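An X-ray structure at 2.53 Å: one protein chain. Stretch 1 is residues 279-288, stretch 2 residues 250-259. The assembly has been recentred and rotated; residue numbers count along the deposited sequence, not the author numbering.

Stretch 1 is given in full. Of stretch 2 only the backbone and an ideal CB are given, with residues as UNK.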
# COMPACT_ATOMS: atom_id res chain seq x y z
N ILE C 279 -21.58 -8.51 -30.88
CA ILE C 279 -21.22 -7.23 -30.27
C ILE C 279 -21.71 -7.16 -28.83
O ILE C 279 -21.06 -6.53 -27.98
CB ILE C 279 -21.77 -6.06 -31.11
CG1 ILE C 279 -21.01 -5.96 -32.43
CG2 ILE C 279 -21.71 -4.75 -30.33
CD1 ILE C 279 -19.52 -5.71 -32.25
N ASN C 280 -22.84 -7.80 -28.53
CA ASN C 280 -23.40 -7.69 -27.19
C ASN C 280 -22.58 -8.47 -26.18
O ASN C 280 -22.36 -8.01 -25.05
CB ASN C 280 -24.85 -8.13 -27.19
CG ASN C 280 -25.75 -7.11 -27.83
OD1 ASN C 280 -25.28 -6.05 -28.26
ND2 ASN C 280 -27.04 -7.41 -27.92
N LYS C 281 -22.11 -9.65 -26.57
CA LYS C 281 -21.17 -10.37 -25.73
C LYS C 281 -19.89 -9.57 -25.51
O LYS C 281 -19.37 -9.53 -24.39
CB LYS C 281 -20.87 -11.74 -26.35
CG LYS C 281 -20.03 -12.61 -25.47
CD LYS C 281 -20.66 -12.76 -24.09
CE LYS C 281 -19.67 -13.36 -23.10
NZ LYS C 281 -18.98 -14.55 -23.68
N MET C 282 -19.40 -8.90 -26.56
CA MET C 282 -18.20 -8.07 -26.42
C MET C 282 -18.44 -6.89 -25.50
O MET C 282 -17.53 -6.45 -24.79
CB MET C 282 -17.74 -7.55 -27.79
CG MET C 282 -17.60 -8.61 -28.85
SD MET C 282 -16.39 -9.85 -28.37
CE MET C 282 -14.97 -9.19 -29.23
N ILE C 283 -19.65 -6.34 -25.52
CA ILE C 283 -19.95 -5.26 -24.58
C ILE C 283 -19.91 -5.79 -23.15
O ILE C 283 -19.35 -5.16 -22.24
CB ILE C 283 -21.31 -4.62 -24.92
CG1 ILE C 283 -21.24 -3.93 -26.29
CG2 ILE C 283 -21.74 -3.63 -23.81
CD1 ILE C 283 -22.54 -3.21 -26.69
N LEU C 284 -20.47 -6.99 -22.94
CA LEU C 284 -20.52 -7.60 -21.62
C LEU C 284 -19.12 -7.90 -21.10
O LEU C 284 -18.81 -7.60 -19.94
CB LEU C 284 -21.35 -8.87 -21.67
CG LEU C 284 -21.55 -9.52 -20.30
CD1 LEU C 284 -22.34 -8.58 -19.39
CD2 LEU C 284 -22.24 -10.88 -20.45
N ASP C 285 -18.27 -8.48 -21.95
CA ASP C 285 -16.88 -8.75 -21.55
C ASP C 285 -16.12 -7.46 -21.25
O ASP C 285 -15.37 -7.39 -20.26
CB ASP C 285 -16.15 -9.55 -22.63
CG ASP C 285 -16.72 -10.96 -22.82
OD1 ASP C 285 -17.51 -11.41 -21.95
OD2 ASP C 285 -16.37 -11.62 -23.83
N LEU C 286 -16.30 -6.44 -22.07
CA LEU C 286 -15.61 -5.17 -21.84
C LEU C 286 -16.03 -4.54 -20.51
O LEU C 286 -15.19 -3.96 -19.80
CB LEU C 286 -15.90 -4.23 -23.01
CG LEU C 286 -14.84 -3.91 -24.09
CD1 LEU C 286 -13.48 -4.50 -23.82
CD2 LEU C 286 -15.33 -4.26 -25.48
N CYS C 287 -17.33 -4.64 -20.16
CA CYS C 287 -17.85 -4.08 -18.91
C CYS C 287 -17.30 -4.82 -17.70
O CYS C 287 -16.91 -4.20 -16.70
CB CYS C 287 -19.37 -4.14 -18.89
SG CYS C 287 -20.28 -2.97 -19.95
N LYS C 288 -17.30 -6.15 -17.76
CA LYS C 288 -16.83 -6.94 -16.64
C LYS C 288 -15.34 -6.74 -16.43
O LYS C 288 -14.88 -6.49 -15.31
CB LYS C 288 -17.16 -8.42 -16.86
CG LYS C 288 -16.68 -9.37 -15.78
CD LYS C 288 -17.26 -9.02 -14.40
CE LYS C 288 -16.63 -9.90 -13.33
NZ LYS C 288 -17.52 -10.08 -12.14
N UNK C 250 -25.21 -4.32 -11.92
CA UNK C 250 -25.42 -5.49 -12.76
C UNK C 250 -25.61 -5.05 -14.20
O UNK C 250 -26.27 -4.04 -14.47
CB UNK C 250 -26.62 -6.30 -12.28
N UNK C 251 -25.04 -5.81 -15.13
CA UNK C 251 -25.15 -5.55 -16.56
C UNK C 251 -25.53 -6.85 -17.26
O UNK C 251 -24.89 -7.88 -17.03
CB UNK C 251 -23.85 -4.98 -17.12
N UNK C 252 -26.57 -6.80 -18.10
CA UNK C 252 -27.01 -7.99 -18.81
C UNK C 252 -27.74 -7.63 -20.10
O UNK C 252 -28.25 -6.52 -20.26
CB UNK C 252 -27.91 -8.84 -17.91
N UNK C 253 -27.78 -8.59 -21.01
CA UNK C 253 -28.53 -8.43 -22.25
C UNK C 253 -29.31 -9.72 -22.51
O UNK C 253 -28.88 -10.82 -22.14
CB UNK C 253 -27.60 -8.10 -23.42
N UNK C 254 -30.47 -9.56 -23.13
CA UNK C 254 -31.21 -10.68 -23.71
C UNK C 254 -31.56 -10.30 -25.14
O UNK C 254 -32.31 -9.34 -25.36
CB UNK C 254 -32.46 -11.01 -22.90
N UNK C 255 -31.01 -11.03 -26.10
CA UNK C 255 -31.18 -10.72 -27.52
C UNK C 255 -30.64 -9.31 -27.75
O UNK C 255 -29.43 -9.09 -27.54
CB UNK C 255 -32.64 -10.83 -27.95
N UNK C 256 -31.45 -8.34 -28.14
CA UNK C 256 -30.95 -7.03 -28.51
C UNK C 256 -30.98 -6.03 -27.36
O UNK C 256 -30.49 -4.91 -27.53
CB UNK C 256 -31.76 -6.48 -29.69
N UNK C 257 -31.53 -6.42 -26.22
CA UNK C 257 -31.91 -5.50 -25.15
C UNK C 257 -30.93 -5.62 -23.99
O UNK C 257 -30.84 -6.67 -23.35
CB UNK C 257 -33.34 -5.78 -24.68
N UNK C 258 -30.19 -4.53 -23.72
CA UNK C 258 -29.35 -4.46 -22.53
C UNK C 258 -30.14 -3.90 -21.36
O UNK C 258 -30.86 -2.90 -21.50
CB UNK C 258 -28.11 -3.60 -22.79
N UNK C 259 -30.00 -4.54 -20.20
CA UNK C 259 -30.53 -4.03 -18.95
C UNK C 259 -29.38 -3.70 -18.01
O UNK C 259 -28.49 -4.54 -17.78
CB UNK C 259 -31.48 -5.04 -18.31

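Stretch 2 is a hairpin whose first strand, 250-254, runs nearly antiparallel to the helix of stretch 1, at 172° and 9.0 Å at closest approach.

Position 250 is extended, with nothing of the helix within 5.5 Å of its ideal CB. Many side chains would fit. It is His-250, and it makes no contact with the helix.

At position 251 CA-to-CB points toward the helix. The ideal CB lies 4.5 Å from Leu-284 CD1 and 4.9 Å from Cys-287 CB. The surroundings are apolar and the space is short, so valine, isoleucine, leucine or alanine would suit. The residue is Val-251. Its CG1 lies 3.9 Å from Leu-284 CD1 and 4.4 Å from Cys-287 SG, so one methyl meets both helix residues.

Position 252 points away, in keeping with the alternation along the strand, and polar or apolar groups would do. It is Ser-252. Its backbone pairs with position 259: its N donates to the O there at 3.0 Å.

Position 253 points toward the helix again. Its ideal CB is 4.6 Å from Asn-280 ND2, and the aliphatic parts of Asn-280 and Leu-284 are within reach of a long side chain. Leucine, methionine or an aromatic would suit. Phe-253 has chi1 in p. Its ring lies flat against Asn-280: CB sits over one face, 3.8 Å from the centroid and 4° off the normal, a CH-pi contact. Leu-284 CD2 approaches Phe-253 CE1 at 4.2 Å.

Position 254 points away into space free of the helix, and a polar residue is reasonable. Asp-254 opens a type II' turn that closes at 257.

Position 255 has phi/psi of 59/-116, which favours glycine, though asparagine or aspartate can be tolerated. Its carbonyl matters most here: Asn-280 ND2 donates a weak hydrogen bond to O of what proves to be Asp-255, at 2.9 Å and 129°.

Position 256 also points away, and a polar side chain suits the turn. Lys-256 forms a salt bridge with its neighbour, NZ to Asp-255 OD2 at 3.1 Å.

Position 257 points away and would accept many residues. Lys-257 extends clear of the helix.

Position 258 points toward the helix, but no helix atom lies within 5.5 Å of its ideal CB. Only a long side chain could bridge the gap, so an aromatic or methionine fits. Phe-258 reaches across. Its CZ lies 3.3 Å from Asn-280 O, at the ring edge, and 3.7 Å from Ile-283 CG2.

Position 259 is out of reach and loosely constrained. It is Thr-259.

Stretch 2 250-259: HVSFDDKKFT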
# COMPACT_ATOMS: atom_id res chain seq x y z
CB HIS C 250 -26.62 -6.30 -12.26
CG HIS C 250 -26.66 -7.70 -12.77
ND1 HIS C 250 -27.26 -8.04 -13.97
CD2 HIS C 250 -26.17 -8.85 -12.25
CE1 HIS C 250 -27.13 -9.35 -14.17
NE2 HIS C 250 -26.47 -9.86 -13.14
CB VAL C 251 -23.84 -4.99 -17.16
CG1 VAL C 251 -23.88 -5.08 -18.69
CG2 VAL C 251 -23.60 -3.55 -16.73
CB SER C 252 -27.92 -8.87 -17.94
OG SER C 252 -29.12 -8.21 -17.60
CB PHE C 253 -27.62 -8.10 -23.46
CG PHE C 253 -26.80 -9.27 -23.94
CD1 PHE C 253 -25.52 -9.49 -23.44
CD2 PHE C 253 -27.31 -10.17 -24.87
CE1 PHE C 253 -24.77 -10.57 -23.85
CE2 PHE C 253 -26.57 -11.25 -25.29
CZ PHE C 253 -25.29 -11.46 -24.78
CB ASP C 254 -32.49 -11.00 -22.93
CG ASP C 254 -33.37 -12.03 -23.65
OD1 ASP C 254 -34.61 -11.85 -23.63
OD2 ASP C 254 -32.86 -13.01 -24.23
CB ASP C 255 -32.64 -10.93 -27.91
CG ASP C 255 -32.84 -11.01 -29.41
OD1 ASP C 255 -33.85 -10.46 -29.90
OD2 ASP C 255 -31.99 -11.62 -30.10
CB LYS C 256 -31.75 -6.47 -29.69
CG LYS C 256 -31.85 -7.43 -30.86
CD LYS C 256 -30.49 -8.04 -31.21
CE LYS C 256 -30.51 -8.76 -32.57
NZ LYS C 256 -31.35 -9.99 -32.61
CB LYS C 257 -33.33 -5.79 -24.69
CG LYS C 257 -33.92 -4.76 -23.75
CD LYS C 257 -35.10 -5.37 -22.99
CE LYS C 257 -36.08 -4.31 -22.53
NZ LYS C 257 -37.23 -4.96 -21.82
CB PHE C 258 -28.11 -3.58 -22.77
CG PHE C 258 -26.90 -4.36 -23.20
CD1 PHE C 258 -26.00 -4.83 -22.27
CD2 PHE C 258 -26.68 -4.64 -24.55
CE1 PHE C 258 -24.88 -5.56 -22.66
CE2 PHE C 258 -25.56 -5.36 -24.96
CZ PHE C 258 -24.66 -5.82 -24.01
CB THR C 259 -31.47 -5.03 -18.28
OG1 THR C 259 -32.51 -5.41 -19.20
CG2 THR C 259 -32.08 -4.39 -17.04
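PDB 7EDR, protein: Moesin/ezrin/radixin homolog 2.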